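Local coordinates for UDP-L-Rhamnose Synthase (Acanthamoeba polyphaga mimivirus, PDB 7JID), which probably makes UDP-L-rhamnose from a UDP-4-keto-6-deoxyglucose intermediate by epimerisation and NADPH-dependent reduction, at residues N82-F95 with Y139-F153. Residues are numbered along the deposited sequence; the frame is centred on the assembly and turned at random.
With NAP (NADP nicotinamide-adenine-dinucleotide phosphate), chain D.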
ATOM      1  N   ASN A  82      -6.993   6.254  -1.767  1.00  9.04           N
ATOM      2  CA  ASN A  82      -5.827   5.994  -2.629  1.00  8.19           C
ATOM      3  C   ASN A  82      -5.418   4.529  -2.422  1.00  8.29           C
ATOM      4  O   ASN A  82      -5.371   3.777  -3.400  1.00  9.46           O
ATOM      5  CB  ASN A  82      -4.720   6.988  -2.292  1.00  8.44           C
ATOM      6  CG  ASN A  82      -3.562   6.956  -3.270  1.00  9.15           C
ATOM      7  OD1 ASN A  82      -3.576   6.191  -4.233  1.00  9.44           O
ATOM      8  ND2 ASN A  82      -2.578   7.837  -3.073  1.00  9.08           N
ATOM      9  N   VAL A  83      -5.089   4.123  -1.192  1.00  7.82           N
ATOM     10  CA  VAL A  83      -4.553   2.742  -1.029  1.00  7.81           C
ATOM     11  C   VAL A  83      -5.673   1.750  -1.349  1.00  8.60           C
ATOM     12  O   VAL A  83      -5.398   0.714  -1.948  1.00  8.68           O
ATOM     13  CB  VAL A  83      -3.972   2.555   0.380  1.00  7.52           C
ATOM     14  CG1 VAL A  83      -3.420   1.148   0.524  1.00  8.35           C
ATOM     15  CG2 VAL A  83      -2.862   3.571   0.594  1.00  7.92           C
ATOM     16  N   LYS A  84      -6.913   2.042  -0.944  1.00  8.65           N
ATOM     17  CA  LYS A  84      -8.046   1.107  -1.137  1.00  8.89           C
ATOM     18  C   LYS A  84      -8.171   0.796  -2.642  1.00  8.98           C
ATOM     19  O   LYS A  84      -8.304  -0.412  -3.036  1.00  9.49           O
ATOM     20  CB  LYS A  84      -9.351   1.739  -0.648  1.00  9.37           C
ATOM     21  CG  LYS A  84     -10.579   0.855  -0.839  1.00 10.25           C
ATOM     22  CD  LYS A  84     -11.910   1.581  -0.744  1.00 12.25           C
ATOM     23  CE  LYS A  84     -12.085   2.348   0.532  1.00 14.43           C
ATOM     24  NZ  LYS A  84     -13.247   3.254   0.330  1.00 16.49           N
ATOM     25  N   ASP A  85      -8.270   1.823  -3.482  1.00  8.24           N
ATOM     26  CA  ASP A  85      -8.671   1.640  -4.885  1.00  8.55           C
ATOM     27  C   ASP A  85      -7.459   1.367  -5.755  1.00  8.10           C
ATOM     28  O   ASP A  85      -7.637   0.748  -6.805  1.00  8.76           O
ATOM     29  CB  ASP A  85      -9.512   2.830  -5.359  1.00  9.80           C
ATOM     30  CG  ASP A  85     -10.828   3.002  -4.612  1.00 10.01           C
ATOM     31  OD1 ASP A  85     -11.361   2.004  -4.064  1.00 10.24           O
ATOM     32  OD2 ASP A  85     -11.346   4.163  -4.596  1.00 10.63           O
ATOM     33  N   ASN A  86      -6.292   1.937  -5.409  1.00  6.93           N
ATOM     34  CA  ASN A  86      -5.124   1.964  -6.309  1.00  7.67           C
ATOM     35  C   ASN A  86      -4.107   0.888  -5.907  1.00  7.34           C
ATOM     36  O   ASN A  86      -3.161   0.715  -6.697  1.00  9.28           O
ATOM     37  CB  ASN A  86      -4.447   3.338  -6.304  1.00  7.50           C
ATOM     38  CG  ASN A  86      -5.330   4.380  -6.934  1.00  8.10           C
ATOM     39  OD1 ASN A  86      -6.042   4.088  -7.889  1.00  8.47           O
ATOM     40  ND2 ASN A  86      -5.171   5.642  -6.500  1.00  8.38           N
ATOM     41  N   LEU A  87      -4.287   0.225  -4.750  1.00  7.07           N
ATOM     42  CA  LEU A  87      -3.389  -0.886  -4.360  1.00  7.44           C
ATOM     43  C   LEU A  87      -4.217  -2.044  -3.819  1.00  7.81           C
ATOM     44  O   LEU A  87      -4.090  -3.185  -4.348  1.00  7.94           O
ATOM     45  CB  LEU A  87      -2.371  -0.370  -3.343  1.00  6.91           C
ATOM     46  CG  LEU A  87      -1.249  -1.338  -2.985  1.00  7.19           C
ATOM     47  CD1 LEU A  87      -0.024  -0.545  -2.574  1.00  7.56           C
ATOM     48  CD2 LEU A  87      -1.683  -2.290  -1.880  1.00  7.52           C
ATOM     49  N   TYR A  88      -4.917  -1.853  -2.696  1.00  7.79           N
ATOM     50  CA  TYR A  88      -5.581  -2.991  -2.031  1.00  8.84           C
ATOM     51  C   TYR A  88      -6.542  -3.733  -2.962  1.00  8.17           C
ATOM     52  O   TYR A  88      -6.446  -5.010  -3.036  1.00  9.21           O
ATOM     53  CB  TYR A  88      -6.245  -2.574  -0.719  1.00  8.63           C
ATOM     54  CG  TYR A  88      -6.787  -3.750   0.059  1.00  8.76           C
ATOM     55  CD1 TYR A  88      -5.925  -4.657   0.666  1.00  8.91           C
ATOM     56  CD2 TYR A  88      -8.129  -4.037   0.069  1.00  8.78           C
ATOM     57  CE1 TYR A  88      -6.399  -5.769   1.340  1.00  9.09           C
ATOM     58  CE2 TYR A  88      -8.623  -5.150   0.750  1.00  8.82           C
ATOM     59  CZ  TYR A  88      -7.750  -6.041   1.358  1.00  9.89           C
ATOM     60  OH  TYR A  88      -8.228  -7.170   1.958  1.00 10.27           O
ATOM     61  N   GLY A  89      -7.508  -3.059  -3.593  1.00  8.66           N
ATOM     62  CA  GLY A  89      -8.482  -3.695  -4.500  1.00  8.49           C
ATOM     63  C   GLY A  89      -7.761  -4.520  -5.565  1.00  8.60           C
ATOM     64  O   GLY A  89      -8.060  -5.709  -5.748  1.00  8.63           O
ATOM     65  N   PRO A  90      -6.810  -3.932  -6.320  1.00  7.99           N
ATOM     66  CA  PRO A  90      -6.070  -4.703  -7.323  1.00  8.74           C
ATOM     67  C   PRO A  90      -5.363  -5.940  -6.734  1.00  9.00           C
ATOM     68  O   PRO A  90      -5.363  -6.959  -7.388  1.00  9.55           O
ATOM     69  CB  PRO A  90      -5.066  -3.646  -7.853  1.00  7.96           C
ATOM     70  CG  PRO A  90      -5.852  -2.352  -7.752  1.00  7.73           C
ATOM     71  CD  PRO A  90      -6.532  -2.471  -6.392  1.00  7.37           C
ATOM     72  N   LEU A  91      -4.789  -5.855  -5.541  1.00  9.06           N
ATOM     73  CA  LEU A  91      -4.098  -6.999  -4.930  1.00 10.05           C
ATOM     74  C   LEU A  91      -5.141  -8.085  -4.603  1.00 10.38           C
ATOM     75  O   LEU A  91      -4.794  -9.285  -4.758  1.00 11.84           O
ATOM     76  CB  LEU A  91      -3.310  -6.562  -3.707  1.00 10.65           C
ATOM     77  CG  LEU A  91      -1.818  -6.342  -3.930  1.00 11.73           C
ATOM     78  CD1 LEU A  91      -1.094  -7.660  -4.152  1.00 11.72           C
ATOM     79  CD2 LEU A  91      -1.574  -5.401  -5.086  1.00 11.79           C
ATOM     80  N   CYS A  92      -6.328  -7.712  -4.122  1.00  9.74           N
ATOM     81  CA  CYS A  92      -7.419  -8.676  -3.801  1.00 10.01           C
ATOM     82  C   CYS A  92      -7.771  -9.463  -5.072  1.00 10.43           C
ATOM     83  O   CYS A  92      -7.822 -10.746  -5.049  1.00 10.97           O
ATOM     84  CB  CYS A  92      -8.652  -7.957  -3.286  1.00 10.41           C
ATOM     85  SG  CYS A  92      -8.449  -7.367  -1.584  1.00 10.87           S
ATOM     86  N   LEU A  93      -7.923  -8.752  -6.189  1.00 10.59           N
ATOM     87  CA  LEU A  93      -8.183  -9.394  -7.496  1.00 10.41           C
ATOM     88  C   LEU A  93      -7.038 -10.324  -7.873  1.00 10.44           C
ATOM     89  O   LEU A  93      -7.324 -11.491  -8.303  1.00 11.53           O
ATOM     90  CB  LEU A  93      -8.416  -8.316  -8.547  1.00 10.80           C
ATOM     91  CG  LEU A  93      -9.600  -7.378  -8.347  1.00 12.21           C
ATOM     92  CD1 LEU A  93      -9.693  -6.480  -9.551  1.00 12.48           C
ATOM     93  CD2 LEU A  93     -10.914  -8.137  -8.199  1.00 13.51           C
ATOM     94  N   ALA A  94      -5.776  -9.917  -7.698  1.00  9.37           N
ATOM     95  CA  ALA A  94      -4.615 -10.786  -7.997  1.00 10.50           C
ATOM     96  C   ALA A  94      -4.694 -12.066  -7.151  1.00 11.39           C
ATOM     97  O   ALA A  94      -4.615 -13.193  -7.725  1.00 11.31           O
ATOM     98  CB  ALA A  94      -3.308 -10.102  -7.778  1.00 10.61           C
ATOM     99  N   PHE A  95      -4.873 -11.934  -5.847  1.00 11.11           N
ATOM    100  CA  PHE A  95      -4.826 -13.114  -4.954  1.00 11.01           C
ATOM    101  C   PHE A  95      -5.950 -14.067  -5.344  1.00 10.54           C
ATOM    102  O   PHE A  95      -5.726 -15.285  -5.390  1.00 13.92           O
ATOM    103  CB  PHE A  95      -5.003 -12.749  -3.486  1.00 10.80           C
ATOM    104  CG  PHE A  95      -3.732 -12.275  -2.825  1.00 10.37           C
ATOM    105  CD1 PHE A  95      -2.664 -13.113  -2.664  1.00 10.93           C
ATOM    106  CD2 PHE A  95      -3.607 -10.972  -2.383  1.00 11.88           C
ATOM    107  CE1 PHE A  95      -1.470 -12.683  -2.110  1.00 11.14           C
ATOM    108  CE2 PHE A  95      -2.437 -10.553  -1.786  1.00 11.56           C
ATOM    109  CZ  PHE A  95      -1.356 -11.383  -1.664  1.00 11.60           C
ATOM    110  N   TYR A 139      -0.556   9.530  -5.874  1.00 10.14           N
ATOM    111  CA  TYR A 139      -1.014   8.543  -6.902  1.00 10.31           C
ATOM    112  C   TYR A 139       0.178   7.726  -7.377  1.00 10.11           C
ATOM    113  O   TYR A 139       0.182   6.475  -7.383  1.00  9.35           O
ATOM    114  CB  TYR A 139      -1.609   9.236  -8.116  1.00 10.13           C
ATOM    115  CG  TYR A 139      -1.967   8.298  -9.242  1.00 10.86           C
ATOM    116  CD1 TYR A 139      -3.124   7.525  -9.202  1.00 11.03           C
ATOM    117  CD2 TYR A 139      -1.183   8.236 -10.377  1.00 10.42           C
ATOM    118  CE1 TYR A 139      -3.442   6.673 -10.249  1.00 12.27           C
ATOM    119  CE2 TYR A 139      -1.506   7.396 -11.445  1.00 11.58           C
ATOM    120  CZ  TYR A 139      -2.654   6.631 -11.381  1.00 12.34           C
ATOM    121  OH  TYR A 139      -2.962   5.804 -12.440  1.00 14.58           O
ATOM    122  N   SER A 140       1.238   8.418  -7.800  1.00  9.36           N
ATOM    123  CA  SER A 140       2.388   7.752  -8.436  1.00  9.03           C
ATOM    124  C   SER A 140       3.086   6.876  -7.396  1.00  8.96           C
ATOM    125  O   SER A 140       3.537   5.751  -7.699  1.00  9.13           O
ATOM    126  CB  SER A 140       3.339   8.706  -9.092  1.00  9.39           C
ATOM    127  OG  SER A 140       2.776   9.223 -10.289  1.00  9.23           O
ATOM    128  N   VAL A 141       3.128   7.351  -6.161  1.00  9.83           N
ATOM    129  CA  VAL A 141       3.784   6.598  -5.056  1.00  9.36           C
ATOM    130  C   VAL A 141       3.048   5.278  -4.825  1.00  8.09           C
ATOM    131  O   VAL A 141       3.677   4.213  -4.861  1.00  7.89           O
ATOM    132  CB  VAL A 141       3.826   7.427  -3.779  1.00 10.17           C
ATOM    133  CG1 VAL A 141       4.291   6.526  -2.638  1.00  9.62           C
ATOM    134  CG2 VAL A 141       4.778   8.604  -3.962  1.00 10.83           C
ATOM    135  N   VAL A 142       1.745   5.343  -4.653  1.00  8.17           N
ATOM    136  CA  VAL A 142       0.933   4.139  -4.350  1.00  8.37           C
ATOM    137  C   VAL A 142       0.976   3.203  -5.559  1.00  8.52           C
ATOM    138  O   VAL A 142       1.216   2.003  -5.378  1.00  8.66           O
ATOM    139  CB  VAL A 142      -0.491   4.524  -3.940  1.00  8.85           C
ATOM    140  CG1 VAL A 142      -1.392   3.285  -3.871  1.00  9.38           C
ATOM    141  CG2 VAL A 142      -0.464   5.239  -2.607  1.00  9.14           C
ATOM    142  N   LYS A 143       0.773   3.726  -6.770  1.00  8.55           N
ATOM    143  CA  LYS A 143       0.772   2.926  -8.023  1.00  7.91           C
ATOM    144  C   LYS A 143       2.126   2.278  -8.260  1.00  7.63           C
ATOM    145  O   LYS A 143       2.139   1.185  -8.805  1.00  7.88           O
ATOM    146  CB  LYS A 143       0.286   3.739  -9.218  1.00  8.56           C
ATOM    147  CG  LYS A 143      -1.222   3.962  -9.229  1.00  9.04           C
ATOM    148  CD  LYS A 143      -2.003   2.691  -9.647  1.00  9.93           C
ATOM    149  CE  LYS A 143      -3.451   2.894  -9.948  1.00 10.60           C
ATOM    150  NZ  LYS A 143      -4.071   1.665 -10.504  1.00 10.02           N
ATOM    151  N   GLY A 144       3.200   2.932  -7.866  1.00  7.63           N
ATOM    152  CA  GLY A 144       4.538   2.340  -7.970  1.00  7.96           C
ATOM    153  C   GLY A 144       4.581   1.073  -7.164  1.00  8.35           C
ATOM    154  O   GLY A 144       5.062  -0.005  -7.667  1.00  9.73           O
ATOM    155  N   PHE A 145       4.108   1.115  -5.922  1.00  7.89           N
ATOM    156  CA  PHE A 145       4.093  -0.110  -5.100  1.00  8.01           C
ATOM    157  C   PHE A 145       3.138  -1.132  -5.685  1.00  7.31           C
ATOM    158  O   PHE A 145       3.441  -2.302  -5.651  1.00  8.86           O
ATOM    159  CB  PHE A 145       3.793   0.215  -3.639  1.00  8.02           C
ATOM    160  CG  PHE A 145       4.967   0.900  -2.979  1.00  7.91           C
ATOM    161  CD1 PHE A 145       6.140   0.195  -2.758  1.00  8.83           C
ATOM    162  CD2 PHE A 145       4.954   2.258  -2.707  1.00  9.23           C
ATOM    163  CE1 PHE A 145       7.245   0.812  -2.201  1.00  9.21           C
ATOM    164  CE2 PHE A 145       6.044   2.867  -2.111  1.00  8.64           C
ATOM    165  CZ  PHE A 145       7.192   2.141  -1.883  1.00  9.11           C
ATOM    166  N   THR A 146       1.961  -0.734  -6.182  1.00  7.84           N
ATOM    167  CA  THR A 146       1.074  -1.736  -6.824  1.00  7.95           C
ATOM    168  C   THR A 146       1.812  -2.421  -7.979  1.00  7.54           C
ATOM    169  O   THR A 146       1.729  -3.670  -8.139  1.00  7.58           O
ATOM    170  CB  THR A 146      -0.233  -1.121  -7.298  1.00  8.62           C
ATOM    171  OG1 THR A 146      -0.712  -0.448  -6.130  1.00  9.31           O
ATOM    172  CG2 THR A 146      -1.184  -2.171  -7.805  1.00  9.10           C
ATOM    173  N   ASP A 147       2.575  -1.668  -8.726  1.00  8.51           N
ATOM    174  CA  ASP A 147       3.268  -2.216  -9.899  1.00  9.11           C
ATOM    175  C   ASP A 147       4.303  -3.239  -9.419  1.00  9.75           C
ATOM    176  O   ASP A 147       4.385  -4.304 -10.010  1.00 10.58           O
ATOM    177  CB  ASP A 147       3.953  -1.114 -10.688  1.00  9.15           C
ATOM    178  CG  ASP A 147       4.644  -1.659 -11.920  1.00  8.71           C
ATOM    179  OD1 ASP A 147       3.991  -1.676 -12.971  1.00 10.12           O
ATOM    180  OD2 ASP A 147       5.867  -1.919 -11.838  1.00  9.79           O
ATOM    181  N   ARG A 148       5.058  -2.911  -8.386  1.00  9.30           N
ATOM    182  CA  ARG A 148       6.051  -3.855  -7.846  1.00  9.73           C
ATOM    183  C   ARG A 148       5.310  -5.100  -7.354  1.00  9.98           C
ATOM    184  O   ARG A 148       5.782  -6.222  -7.607  1.00 10.14           O
ATOM    185  CB  ARG A 148       6.819  -3.168  -6.727  1.00  9.67           C
ATOM    186  CG  ARG A 148       7.631  -1.988  -7.227  1.00 10.25           C
ATOM    187  CD  ARG A 148       8.424  -1.340  -6.132  1.00 10.26           C
ATOM    188  NE  ARG A 148       9.557  -2.183  -5.774  1.00 11.02           N
ATOM    189  CZ  ARG A 148      10.440  -1.830  -4.858  1.00 11.94           C
ATOM    190  NH1 ARG A 148      10.309  -0.686  -4.217  1.00 13.87           N
ATOM    191  NH2 ARG A 148      11.456  -2.632  -4.575  1.00 12.67           N
ATOM    192  N   LEU A 149       4.214  -4.924  -6.615  1.00 10.58           N
ATOM    193  CA  LEU A 149       3.508  -6.077  -6.012  1.00 11.06           C
ATOM    194  C   LEU A 149       2.992  -6.987  -7.116  1.00 11.19           C
ATOM    195  O   LEU A 149       2.995  -8.242  -6.951  1.00 10.79           O
ATOM    196  CB  LEU A 149       2.380  -5.597  -5.092  1.00 11.55           C
ATOM    197  CG  LEU A 149       2.878  -4.994  -3.784  1.00 10.98           C
ATOM    198  CD1 LEU A 149       1.792  -4.163  -3.119  1.00 10.02           C
ATOM    199  CD2 LEU A 149       3.356  -6.099  -2.861  1.00 11.71           C
ATOM    200  N   MET A 150       2.659  -6.426  -8.271  1.00 10.10           N
ATOM    201  CA  MET A 150       2.125  -7.256  -9.391  1.00 10.35           C
ATOM    202  C   MET A 150       3.205  -8.187  -9.946  1.00  9.78           C
ATOM    203  O   MET A 150       2.837  -9.235 -10.514  1.00 11.34           O
ATOM    204  CB  MET A 150       1.517  -6.414 -10.506  1.00 10.89           C
ATOM    205  CG  MET A 150       0.229  -5.753 -10.107  1.00 11.61           C
ATOM    206  SD  MET A 150      -1.103  -6.954  -9.724  1.00 11.59           S
ATOM    207  CE  MET A 150      -2.388  -5.815  -9.189  1.00 10.55           C
ATOM    208  N   HIS A 151       4.477  -7.869  -9.738  1.00 10.32           N
ATOM    209  CA  HIS A 151       5.599  -8.704 -10.231  1.00 11.76           C
ATOM    210  C   HIS A 151       5.619 -10.017  -9.440  1.00 13.93           C
ATOM    211  O   HIS A 151       6.205 -10.985  -9.942  1.00 15.38           O
ATOM    212  CB  HIS A 151       6.913  -7.932 -10.155  1.00 12.83           C
ATOM    213  CG  HIS A 151       7.088  -6.939 -11.261  1.00 15.02           C
ATOM    214  ND1 HIS A 151       6.399  -5.707 -11.310  1.00 14.70           N
ATOM    215  CD2 HIS A 151       7.914  -6.945 -12.341  1.00 17.04           C
ATOM    216  CE1 HIS A 151       6.769  -5.049 -12.401  1.00 15.94           C
ATOM    217  NE2 HIS A 151       7.768  -5.754 -12.990  1.00 15.95           N
ATOM    218  N   PHE A 152       5.033 -10.069  -8.240  1.00 12.15           N
ATOM    219  CA  PHE A 152       4.872 -11.336  -7.478  1.00 12.41           C
ATOM    220  C   PHE A 152       3.807 -12.246  -8.103  1.00 13.42           C
ATOM    221  O   PHE A 152       3.695 -13.417  -7.646  1.00 14.39           O
ATOM    222  CB  PHE A 152       4.523 -11.056  -6.016  1.00 12.94           C
ATOM    223  CG  PHE A 152       5.682 -10.502  -5.255  1.00 12.68           C
ATOM    224  CD1 PHE A 152       6.723 -11.318  -4.870  1.00 13.89           C
ATOM    225  CD2 PHE A 152       5.719  -9.176  -4.885  1.00 14.42           C
ATOM    226  CE1 PHE A 152       7.798 -10.800  -4.164  1.00 12.88           C
ATOM    227  CE2 PHE A 152       6.786  -8.661  -4.162  1.00 13.38           C
ATOM    228  CZ  PHE A 152       7.848  -9.471  -3.839  1.00 13.29           C
ATOM    229  N   PHE A 153       3.074 -11.779  -9.123  1.00 11.48           N
ATOM    230  CA  PHE A 153       2.023 -12.529  -9.830  1.00 11.92           C
ATOM    231  C   PHE A 153       2.363 -12.639 -11.331  1.00 10.98           C
ATOM    232  O   PHE A 153       1.477 -12.663 -12.141  1.00 11.78           O
ATOM    233  CB  PHE A 153       0.665 -11.850  -9.640  1.00 11.56           C
ATOM    234  CG  PHE A 153       0.193 -11.780  -8.217  1.00 11.53           C
ATOM    235  CD1 PHE A 153      -0.656 -12.745  -7.708  1.00 11.35           C
ATOM    236  CD2 PHE A 153       0.584 -10.737  -7.396  1.00 11.25           C
ATOM    237  CE1 PHE A 153      -1.081 -12.680  -6.390  1.00 12.13           C
ATOM    238  CE2 PHE A 153       0.142 -10.662  -6.081  1.00 12.05           C
ATOM    239  CZ  PHE A 153      -0.704 -11.628  -5.590  1.00 11.98           C
TER
HETATM  240  PA  NAP D 302     -12.634   6.097 -14.184  1.00 15.50           P
HETATM  241  O1A NAP D 302     -13.539   6.570 -15.298  1.00 16.57           O
HETATM  242  O2A NAP D 302     -12.626   6.850 -12.890  1.00 18.01           O
HETATM  243  O5B NAP D 302     -13.068   4.587 -13.986  1.00 14.51           O
HETATM  244  C5B NAP D 302     -12.689   3.874 -12.808  1.00 14.48           C
HETATM  245  C4B NAP D 302     -13.717   2.852 -12.347  1.00 14.67           C
HETATM  246  O4B NAP D 302     -13.216   2.061 -11.278  1.00 15.00           O
HETATM  247  C3B NAP D 302     -14.960   3.587 -11.863  1.00 15.63           C
HETATM  248  O3B NAP D 302     -16.036   2.919 -12.563  1.00 15.53           O
HETATM  249  C2B NAP D 302     -14.958   3.290 -10.370  1.00 14.92           C
HETATM  250  O2B NAP D 302     -16.269   3.049  -9.956  1.00 17.56           O
HETATM  251  C1B NAP D 302     -14.183   1.979 -10.250  1.00 13.56           C
HETATM  252  N9A NAP D 302     -13.575   1.646  -8.976  1.00 12.99           N
HETATM  253  C8A NAP D 302     -12.680   2.357  -8.304  1.00 10.96           C
HETATM  254  N7A NAP D 302     -12.309   1.717  -7.193  1.00 10.32           N
HETATM  255  C5A NAP D 302     -12.999   0.569  -7.152  1.00 10.79           C
HETATM  256  C6A NAP D 302     -13.075  -0.497  -6.231  1.00 10.93           C
HETATM  257  N6A NAP D 302     -12.336  -0.458  -5.146  1.00  9.79           N
HETATM  258  N1A NAP D 302     -13.949  -1.518  -6.536  1.00  9.96           N
HETATM  259  C2A NAP D 302     -14.657  -1.493  -7.674  1.00 11.74           C
HETATM  260  N3A NAP D 302     -14.661  -0.518  -8.598  1.00 11.74           N
HETATM  261  C4A NAP D 302     -13.814   0.516  -8.346  1.00 10.91           C
HETATM  262  O3  NAP D 302     -11.075   5.968 -14.569  1.00 16.90           O
HETATM  263  PN  NAP D 302     -10.448   5.366 -15.942  1.00 15.32           P
HETATM  264  O1N NAP D 302      -9.639   6.561 -16.416  1.00 17.55           O
HETATM  265  O2N NAP D 302     -11.351   4.553 -16.771  1.00 16.32           O
HETATM  266  O5D NAP D 302      -9.328   4.433 -15.324  1.00 20.82           O
HETATM  267  C5D NAP D 302      -9.336   3.040 -15.040  1.00 25.98           C
HETATM  268  C4D NAP D 302      -8.181   2.757 -14.035  1.00 22.82           C
HETATM  269  O4D NAP D 302      -7.309   1.853 -14.635  1.00 29.74           O
HETATM  270  C3D NAP D 302      -7.396   4.034 -13.816  1.00 24.84           C
HETATM  271  O3D NAP D 302      -6.432   3.926 -12.701  1.00 32.04           O
HETATM  272  C2D NAP D 302      -6.867   4.060 -15.269  1.00 24.44           C
HETATM  273  O2D NAP D 302      -5.754   4.904 -15.594  1.00 22.24           O
HETATM  274  C1D NAP D 302      -6.492   2.624 -15.523  1.00 23.23           C
HETATM  275  P2B NAP D 302     -16.944   3.923  -8.816  1.00 20.22           P
HETATM  276  O1X NAP D 302     -17.357   5.213  -9.380  1.00 23.70           O
HETATM  277  O2X NAP D 302     -18.164   3.007  -8.601  1.00 22.85           O
HETATM  278  O3X NAP D 302     -16.073   4.087  -7.566  1.00 18.78           O
HETATM  279  O   HOH W   1      -6.188   0.482  -9.249  1.00 10.78           O
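Val142 and Thr146 of the helix carrying the YxxxK motif of the short-chain dehydrogenase/reductase family pack as knobs into holes of helix 82-95. Both helices lie in the Rossmann-type domain and run nearly parallel, 8° between their directions and 8.6 Å between their axes. Val142 sits among Asn82, Val83, Asn86 and Leu87. Its CG2 lies 3.4 Å from Asn82 ND2, and its CG1 lies against Leu87 CB. Thr146 fills the next hole, among Asn86, Leu87, Pro90 and Leu91. Its OG1 stands anti to its own carbonyl carbon (chi1 -52°) and donates a 2.8 Å hydrogen bond to Asn86 O. Pro90 has no N-H to give to this carbonyl, and the helix is kinked there, so the threonine hydroxyl supplies a donor. The amide of Asn86 crosses the Tyr139 ring at about a right angle. Its ND2 gives a nearly straight 2.8 Å bond to Asn82 OD1, while its OD1 accepts from Arg61 N, which fixes the amide's rotation. The Lys143 chain crosses Asn86 at about a right angle, with its CE 3.5 Å from Asn86 OD1. Lys143 NZ is hydrogen-bonded to Tyr106 OH and to a water that donates to Asp85 O. At the far end the Phe153 ring lies flat over Ala94 CB, 3.6 Å from the ring centroid, and turns its edge to the face of Phe95 in a T-shaped pair. Met150 bends at chi2 (-64°) to bring CE to Pro90 CB at 3.7 Å. Tyr139 OH bonds O4' of the bound UDP-rhamnose, and Asp85 OD1 accepts from N6A of the NADP adenine. The interface thus joins apolar packing at one end to the ligand sites at the other, where one water ties Lys143 to the adenine-binding helix.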